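Local coordinates for protein alcohol dehydrogenase (Escherichia coli, PDB 5VM2) that probably acts as a zinc-containing, NAD(H)- or NADP(H)-dependent dehydrogenase that oxidises CH-OH groups, its substrate being unknown, at residues A[151-162]-A[290-301]; A[89-98]-A[106-115]. All coordinates share one frame; numbering follows the deposited sequence.

Interaction 1. Residues A[151-162]-A[290-301]; sequences VEPAAVGMHAAM and VFRYANRYPVTI. With MG (magnesium ion), chain C.
V290 ends the last strand of the parallel Rossmann sheet and meets helix 145-163 on H159 and A160. V290 CG1 lies 3.5 Å from CD2 of the H159 ring. At R292 the contact is made by the backbone. One water donates to both R292 O and V156 O, and so bridges loop and helix. Y293 CA sits over one face of the H159 imidazole in a CH-pi contact. The side chain of Y293 runs back along the helix. Its ring edge faces V156 CG2, and its hydroxyl donates to the carboxylate of E152, with Y293 OH to E152 OE2 at 2.5 Å. OE2 is met on its anti side, and the carboxylate stands almost perpendicular to the ring. The other carboxylate oxygen, E152 OE1, binds the magnesium ion at 2.0 Å; H65 and E66 are further ligands.

R296 comes next. Its chain bends at chi2 (-59°), which brings the guanidinium to the edge of H159. R296 NE donates to H159 ND1 at 2.7 Å, close to both planes, and M162 CB rests over a guanidinium face. The helical stretch 297-301 then crosses 151-162 at 106°. The Y297 ring takes V151 CG1 over its centre, with CG1 3.8 Å from the ring centroid. T300 is a knob among V151, A154, A155 and M158. Its OG1 turns back to R296 O, while T300 CG2 meets A154 CB at 3.6 Å.

The chemistry implies two separate roles for the polar groups. To accept from R296 NE, H159 ND1 must carry no proton, so the ring is probably neutral with its proton on NE2. Y293 is a second-shell residue: it holds one oxygen of E152 while the other coordinates the metal.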
# COMPACT_ATOMS: atom_id res chain seq x y z
N VAL A 151 -7.41 2.80 2.14
CA VAL A 151 -7.13 2.01 3.34
C VAL A 151 -6.02 1.00 3.06
O VAL A 151 -5.18 0.73 3.93
CB VAL A 151 -8.41 1.32 3.84
CG1 VAL A 151 -8.06 0.24 4.87
CG2 VAL A 151 -9.37 2.35 4.43
N GLU A 152 -5.98 0.45 1.84
CA GLU A 152 -4.99 -0.58 1.54
C GLU A 152 -3.56 -0.09 1.70
O GLU A 152 -2.79 -0.71 2.46
CB GLU A 152 -5.26 -1.16 0.14
CG GLU A 152 -4.65 -2.53 -0.10
CD GLU A 152 -3.21 -2.47 -0.58
OE1 GLU A 152 -2.71 -1.35 -0.81
OE2 GLU A 152 -2.59 -3.54 -0.73
N PRO A 153 -3.11 0.98 1.03
CA PRO A 153 -1.74 1.45 1.29
C PRO A 153 -1.56 1.98 2.70
O PRO A 153 -0.48 1.84 3.27
CB PRO A 153 -1.53 2.55 0.24
CG PRO A 153 -2.91 3.02 -0.11
CD PRO A 153 -3.76 1.79 -0.03
N ALA A 154 -2.60 2.59 3.29
CA ALA A 154 -2.50 2.99 4.69
C ALA A 154 -2.28 1.79 5.59
O ALA A 154 -1.53 1.86 6.57
CB ALA A 154 -3.75 3.76 5.11
N ALA A 155 -2.93 0.66 5.27
CA ALA A 155 -2.73 -0.56 6.03
C ALA A 155 -1.29 -1.06 5.93
O ALA A 155 -0.77 -1.65 6.89
CB ALA A 155 -3.70 -1.64 5.55
N VAL A 156 -0.65 -0.85 4.78
CA VAL A 156 0.77 -1.19 4.63
C VAL A 156 1.61 -0.44 5.65
O VAL A 156 2.47 -1.02 6.32
CB VAL A 156 1.23 -0.90 3.19
CG1 VAL A 156 2.74 -1.06 3.08
CG2 VAL A 156 0.51 -1.80 2.20
N GLY A 157 1.40 0.88 5.76
CA GLY A 157 2.16 1.65 6.72
C GLY A 157 1.78 1.32 8.15
O GLY A 157 2.63 1.32 9.05
N MET A 158 0.50 1.03 8.38
CA MET A 158 0.06 0.66 9.72
C MET A 158 0.72 -0.63 10.18
O MET A 158 1.16 -0.74 11.33
CB MET A 158 -1.47 0.53 9.76
CG MET A 158 -2.05 0.40 11.17
SD MET A 158 -1.90 1.90 12.16
CE MET A 158 -2.35 3.14 10.96
N HIS A 159 0.81 -1.62 9.29
CA HIS A 159 1.43 -2.89 9.62
C HIS A 159 2.92 -2.71 9.93
O HIS A 159 3.44 -3.32 10.86
CB HIS A 159 1.22 -3.86 8.45
CG HIS A 159 1.75 -5.24 8.68
ND1 HIS A 159 1.19 -6.11 9.60
CD2 HIS A 159 2.76 -5.92 8.10
CE1 HIS A 159 1.86 -7.25 9.58
NE2 HIS A 159 2.82 -7.16 8.68
N ALA A 160 3.60 -1.85 9.17
CA ALA A 160 5.01 -1.58 9.44
C ALA A 160 5.20 -0.98 10.83
O ALA A 160 6.03 -1.45 11.62
CB ALA A 160 5.58 -0.65 8.37
N ALA A 161 4.42 0.06 11.15
CA ALA A 161 4.56 0.71 12.46
C ALA A 161 4.23 -0.25 13.59
O ALA A 161 4.90 -0.24 14.64
CB ALA A 161 3.67 1.95 12.53
N MET A 162 3.21 -1.09 13.41
CA MET A 162 2.83 -2.04 14.45
C MET A 162 3.90 -3.11 14.61
O MET A 162 4.27 -3.46 15.74
CB MET A 162 1.48 -2.68 14.11
CG MET A 162 0.31 -1.72 14.16
SD MET A 162 -0.42 -1.69 15.79
CE MET A 162 -2.05 -1.07 15.42
N VAL A 290 8.93 -6.12 5.75
CA VAL A 290 7.52 -5.95 6.08
C VAL A 290 6.72 -6.22 4.81
O VAL A 290 7.00 -5.63 3.76
CB VAL A 290 7.23 -4.53 6.61
CG1 VAL A 290 5.79 -4.43 7.09
CG2 VAL A 290 8.18 -4.19 7.74
N PHE A 291 5.74 -7.11 4.91
CA PHE A 291 5.03 -7.62 3.74
C PHE A 291 3.54 -7.39 3.89
O PHE A 291 2.86 -8.08 4.66
CB PHE A 291 5.34 -9.10 3.55
CG PHE A 291 4.89 -9.64 2.23
CD1 PHE A 291 3.76 -10.45 2.14
CD2 PHE A 291 5.59 -9.34 1.07
CE1 PHE A 291 3.35 -10.96 0.92
CE2 PHE A 291 5.19 -9.85 -0.15
CZ PHE A 291 4.06 -10.65 -0.23
N ARG A 292 3.01 -6.43 3.12
CA ARG A 292 1.58 -6.13 3.08
C ARG A 292 1.03 -5.88 4.48
O ARG A 292 1.43 -4.92 5.14
CB ARG A 292 0.81 -7.26 2.39
CG ARG A 292 1.17 -7.41 0.90
CD ARG A 292 0.50 -8.62 0.27
NE ARG A 292 0.87 -8.78 -1.14
CZ ARG A 292 0.85 -9.94 -1.78
NH1 ARG A 292 0.50 -11.05 -1.14
NH2 ARG A 292 1.20 -10.00 -3.06
N TYR A 293 0.11 -6.72 4.94
CA TYR A 293 -0.60 -6.43 6.19
C TYR A 293 -1.28 -7.70 6.66
O TYR A 293 -1.63 -8.57 5.86
CB TYR A 293 -1.64 -5.32 5.99
CG TYR A 293 -2.15 -5.33 4.58
CD1 TYR A 293 -3.04 -6.31 4.16
CD2 TYR A 293 -1.70 -4.41 3.65
CE1 TYR A 293 -3.48 -6.36 2.86
CE2 TYR A 293 -2.13 -4.45 2.35
CZ TYR A 293 -3.02 -5.43 1.96
OH TYR A 293 -3.46 -5.47 0.66
N ALA A 294 -1.48 -7.79 7.97
CA ALA A 294 -2.30 -8.83 8.57
C ALA A 294 -3.08 -8.20 9.71
O ALA A 294 -2.49 -7.57 10.59
CB ALA A 294 -1.46 -10.00 9.09
N ASN A 295 -4.41 -8.36 9.68
CA ASN A 295 -5.33 -7.90 10.73
C ASN A 295 -5.22 -6.40 11.00
O ASN A 295 -5.43 -5.94 12.12
CB ASN A 295 -5.11 -8.68 12.04
CG ASN A 295 -5.00 -10.18 11.81
OD1 ASN A 295 -5.87 -10.79 11.20
ND2 ASN A 295 -3.93 -10.78 12.31
N ARG A 296 -4.96 -5.61 9.95
CA ARG A 296 -4.79 -4.16 10.09
C ARG A 296 -5.95 -3.34 9.55
O ARG A 296 -5.98 -2.12 9.79
CB ARG A 296 -3.51 -3.70 9.39
CG ARG A 296 -2.28 -4.54 9.67
CD ARG A 296 -1.95 -4.60 11.16
NE ARG A 296 -0.63 -5.21 11.37
CZ ARG A 296 -0.07 -5.41 12.55
NH1 ARG A 296 -0.70 -5.06 13.67
NH2 ARG A 296 1.13 -5.96 12.63
N TYR A 297 -6.87 -3.93 8.79
CA TYR A 297 -7.91 -3.13 8.15
C TYR A 297 -8.79 -2.42 9.17
O TYR A 297 -8.99 -1.20 9.03
CB TYR A 297 -8.72 -3.98 7.17
CG TYR A 297 -8.34 -3.73 5.72
CD1 TYR A 297 -7.03 -3.84 5.31
CD2 TYR A 297 -9.30 -3.38 4.78
CE1 TYR A 297 -6.66 -3.61 3.99
CE2 TYR A 297 -8.95 -3.15 3.45
CZ TYR A 297 -7.63 -3.26 3.06
OH TYR A 297 -7.26 -3.04 1.75
N PRO A 298 -9.33 -3.08 10.20
CA PRO A 298 -10.22 -2.35 11.12
C PRO A 298 -9.54 -1.17 11.80
O PRO A 298 -10.10 -0.07 11.82
CB PRO A 298 -10.64 -3.43 12.12
CG PRO A 298 -10.56 -4.70 11.33
CD PRO A 298 -9.33 -4.53 10.49
N VAL A 299 -8.33 -1.36 12.35
CA VAL A 299 -7.67 -0.27 13.05
C VAL A 299 -7.29 0.85 12.09
O VAL A 299 -7.25 2.03 12.48
CB VAL A 299 -6.44 -0.79 13.83
CG1 VAL A 299 -5.33 -1.22 12.88
CG2 VAL A 299 -5.94 0.27 14.80
N THR A 300 -7.02 0.53 10.82
CA THR A 300 -6.68 1.56 9.85
C THR A 300 -7.92 2.34 9.44
O THR A 300 -7.90 3.57 9.37
CB THR A 300 -6.01 0.93 8.63
OG1 THR A 300 -4.87 0.16 9.05
CG2 THR A 300 -5.58 2.00 7.64
N ILE A 301 -9.03 1.63 9.19
CA ILE A 301 -10.30 2.30 8.93
C ILE A 301 -10.67 3.21 10.09
O ILE A 301 -11.09 4.35 9.90
CB ILE A 301 -11.40 1.25 8.65
CG1 ILE A 301 -11.13 0.54 7.32
CG2 ILE A 301 -12.77 1.91 8.64
CD1 ILE A 301 -11.97 -0.71 7.13
MG MG C . -1.43 -1.09 -2.36
O HOH W 1 3.44 -3.32 5.18
O HOH W 2 0.31 -0.78 -1.62

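Interaction 2. Residues A[89-98]-A[106-115]; sequences IEPGVPCGHC and YNICPDVDFM. With ZN (zinc ion), chain D.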
# COMPACT_ATOMS: atom_id res chain seq x y z
N ILE A 89 -12.22 -3.68 0.21
CA ILE A 89 -11.81 -5.07 0.24
C ILE A 89 -10.34 -5.14 0.62
O ILE A 89 -9.53 -4.29 0.21
CB ILE A 89 -12.07 -5.78 -1.10
CG1 ILE A 89 -11.22 -5.19 -2.22
CG2 ILE A 89 -13.56 -5.74 -1.47
CD1 ILE A 89 -10.96 -6.16 -3.34
N GLU A 90 -10.00 -6.11 1.45
CA GLU A 90 -8.62 -6.48 1.68
C GLU A 90 -8.22 -7.46 0.58
O GLU A 90 -8.78 -8.57 0.52
CB GLU A 90 -8.44 -7.11 3.05
CG GLU A 90 -7.00 -7.42 3.42
CD GLU A 90 -6.83 -7.88 4.86
OE1 GLU A 90 -7.75 -7.66 5.69
OE2 GLU A 90 -5.78 -8.48 5.17
N PRO A 91 -7.29 -7.10 -0.31
CA PRO A 91 -7.13 -7.86 -1.56
C PRO A 91 -6.34 -9.16 -1.43
O PRO A 91 -6.20 -9.86 -2.44
CB PRO A 91 -6.39 -6.86 -2.46
CG PRO A 91 -5.62 -6.01 -1.52
CD PRO A 91 -6.47 -5.89 -0.28
N GLY A 92 -5.83 -9.50 -0.26
CA GLY A 92 -5.15 -10.77 -0.09
C GLY A 92 -5.95 -11.76 0.72
O GLY A 92 -6.13 -11.58 1.93
N VAL A 93 -6.44 -12.82 0.08
CA VAL A 93 -7.26 -13.83 0.73
C VAL A 93 -6.38 -15.05 1.00
O VAL A 93 -6.03 -15.76 0.05
CB VAL A 93 -8.47 -14.21 -0.13
CG1 VAL A 93 -9.30 -15.29 0.57
CG2 VAL A 93 -9.31 -12.97 -0.45
N PRO A 94 -6.02 -15.33 2.25
CA PRO A 94 -5.09 -16.42 2.54
C PRO A 94 -5.81 -17.75 2.60
O PRO A 94 -7.04 -17.83 2.55
CB PRO A 94 -4.55 -16.02 3.92
CG PRO A 94 -5.75 -15.42 4.59
CD PRO A 94 -6.54 -14.72 3.49
N CYS A 95 -5.02 -18.82 2.73
CA CYS A 95 -5.60 -20.16 2.67
C CYS A 95 -6.36 -20.52 3.93
O CYS A 95 -7.32 -21.29 3.87
CB CYS A 95 -4.51 -21.20 2.36
SG CYS A 95 -3.57 -21.90 3.77
N GLY A 96 -5.98 -19.96 5.08
CA GLY A 96 -6.69 -20.18 6.33
C GLY A 96 -6.33 -21.45 7.09
O GLY A 96 -6.84 -21.64 8.20
N HIS A 97 -5.48 -22.31 6.54
CA HIS A 97 -5.17 -23.58 7.20
C HIS A 97 -3.69 -23.91 7.30
O HIS A 97 -3.35 -24.91 7.95
CB HIS A 97 -5.89 -24.74 6.49
CG HIS A 97 -5.49 -24.91 5.05
ND1 HIS A 97 -4.29 -25.48 4.67
CD2 HIS A 97 -6.14 -24.58 3.91
CE1 HIS A 97 -4.22 -25.49 3.35
NE2 HIS A 97 -5.32 -24.95 2.86
N CYS A 98 -2.80 -23.13 6.69
CA CYS A 98 -1.38 -23.44 6.78
C CYS A 98 -0.82 -22.96 8.12
O CYS A 98 -1.49 -22.27 8.90
CB CYS A 98 -0.62 -22.81 5.62
SG CYS A 98 -0.39 -21.02 5.72
N TYR A 106 -1.10 -14.66 8.39
CA TYR A 106 -1.70 -15.05 7.12
C TYR A 106 -1.15 -14.24 5.95
O TYR A 106 -1.24 -14.70 4.80
CB TYR A 106 -3.23 -14.93 7.18
CG TYR A 106 -3.82 -13.52 7.25
CD1 TYR A 106 -3.90 -12.71 6.12
CD2 TYR A 106 -4.35 -13.03 8.44
CE1 TYR A 106 -4.45 -11.44 6.18
CE2 TYR A 106 -4.91 -11.74 8.51
CZ TYR A 106 -4.95 -10.96 7.37
OH TYR A 106 -5.50 -9.69 7.41
N ASN A 107 -0.57 -13.07 6.20
CA ASN A 107 -0.05 -12.26 5.10
C ASN A 107 1.08 -12.96 4.36
O ASN A 107 1.28 -12.72 3.17
CB ASN A 107 0.42 -10.89 5.61
CG ASN A 107 1.44 -10.99 6.73
OD1 ASN A 107 1.29 -11.78 7.66
ND2 ASN A 107 2.49 -10.17 6.65
N ILE A 108 1.84 -13.83 5.04
CA ILE A 108 2.91 -14.56 4.39
C ILE A 108 2.47 -15.96 3.99
O ILE A 108 3.32 -16.81 3.70
CB ILE A 108 4.18 -14.60 5.27
CG1 ILE A 108 3.98 -15.50 6.49
CG2 ILE A 108 4.58 -13.19 5.71
CD1 ILE A 108 5.18 -15.51 7.44
N CYS A 109 1.16 -16.22 3.95
CA CYS A 109 0.63 -17.50 3.51
C CYS A 109 1.15 -17.83 2.11
O CYS A 109 1.05 -16.99 1.20
CB CYS A 109 -0.90 -17.47 3.51
SG CYS A 109 -1.71 -18.90 2.73
N PRO A 110 1.71 -19.03 1.90
CA PRO A 110 2.24 -19.37 0.57
C PRO A 110 1.17 -19.54 -0.49
O PRO A 110 1.51 -19.55 -1.68
CB PRO A 110 2.99 -20.68 0.82
CG PRO A 110 2.29 -21.29 1.99
CD PRO A 110 1.86 -20.13 2.86
N ASP A 111 -0.10 -19.66 -0.11
CA ASP A 111 -1.20 -19.80 -1.06
C ASP A 111 -2.17 -18.64 -0.96
O ASP A 111 -3.38 -18.82 -1.15
CB ASP A 111 -1.93 -21.13 -0.84
CG ASP A 111 -1.09 -22.33 -1.21
OD1 ASP A 111 -0.53 -22.35 -2.32
OD2 ASP A 111 -0.99 -23.26 -0.38
N VAL A 112 -1.68 -17.43 -0.66
CA VAL A 112 -2.55 -16.27 -0.65
C VAL A 112 -3.02 -15.97 -2.07
O VAL A 112 -2.25 -16.10 -3.04
CB VAL A 112 -1.84 -15.05 -0.02
CG1 VAL A 112 -0.65 -14.61 -0.86
CG2 VAL A 112 -2.83 -13.90 0.15
N ASP A 113 -4.28 -15.61 -2.20
CA ASP A 113 -4.82 -15.17 -3.49
C ASP A 113 -4.93 -13.66 -3.40
O ASP A 113 -5.87 -13.13 -2.80
CB ASP A 113 -6.16 -15.84 -3.78
CG ASP A 113 -6.83 -15.30 -5.02
OD1 ASP A 113 -8.00 -15.65 -5.29
OD2 ASP A 113 -6.19 -14.50 -5.73
N PHE A 114 -3.97 -13.00 -4.04
CA PHE A 114 -3.87 -11.55 -4.03
C PHE A 114 -4.30 -11.00 -5.38
O PHE A 114 -3.93 -11.55 -6.43
CB PHE A 114 -2.44 -11.10 -3.70
CG PHE A 114 -2.35 -9.66 -3.26
CD1 PHE A 114 -2.13 -8.66 -4.19
CD2 PHE A 114 -2.50 -9.32 -1.93
CE1 PHE A 114 -2.05 -7.34 -3.80
CE2 PHE A 114 -2.42 -8.00 -1.53
CZ PHE A 114 -2.19 -7.01 -2.47
N MET A 115 -5.10 -9.93 -5.35
CA MET A 115 -5.64 -9.35 -6.57
C MET A 115 -4.55 -9.00 -7.57
O MET A 115 -3.45 -8.57 -7.19
CB MET A 115 -6.45 -8.09 -6.25
CG MET A 115 -7.74 -8.36 -5.50
SD MET A 115 -9.00 -7.20 -6.05
CE MET A 115 -9.75 -8.14 -7.38
ZN ZN D . -2.24 -20.12 4.60
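This contact is a short antiparallel strand pair that continues into a zinc site, within the GroES-like part of the chain. V93 and D113 form a hydrogen-bonded pair. V93 N reaches D113 O at 3.0 Å, and D113 N reaches V93 O at 2.9 Å. G92 and F114 are the neighbouring non-hydrogen-bonded pair. The F114 ring lies close against G92, where a side chain would be tight: F114 CD2 is 3.5 Å from G92 CA. P91 CB stands over one face of the ring. M115 N bonds to P91 O, and the M115 CG packs on P91 CB. Beyond it, M115 SD touches I89 CD1.

At the other end C95, C98 and C109 bind zinc through their sulfurs, and C101 completes the Cys4 set. This is the structural zinc lobe known from the zinc-containing alcohol dehydrogenases. C109 SG is placed anti to its backbone N (chi1 171°), and it reaches the metal at 2.3 Å. The same C109 SG accepts from C95 N at 3.3 Å, a nearly straight bond. C95 SG in turn accepts from H97 N. Such N-H groups probably temper the negative charge of the thiolates. C98 SG also rests against P110 CD.

P94 packs between the strand pair and the zinc ligands. Its CG meets Y106 CD1 obliquely, and P94 CB lies 3.9 Å from C109 CB. The hydroxyl Y106 OH donates to E90 OE2 at 2.6 Å, on the syn lone pair. E90 reaches it with an extended chain, while its OE1 bonds to Y137.

From the N terminus, the chain first meets interaction 2. It closes a local loop: seven residues, with the short helix 99-102 and the zinc ligand C101, separate 89-98 from 106-115. Interaction 1 opens later, so the two are in series and neither nest nor cross. Interaction 1 closes a much longer loop of 127 residues, holding most of the Rossmann sheet, and joins helix 145-163 to the end of strand 286-290 and to helix 297-305. The two contacts touch directly. N295 N probably bonds to Y106 OH, and F291 O to N107 ND2. Y293 also packs on P91. The zinc lobe is thus tied to the segment leaving the Rossmann sheet.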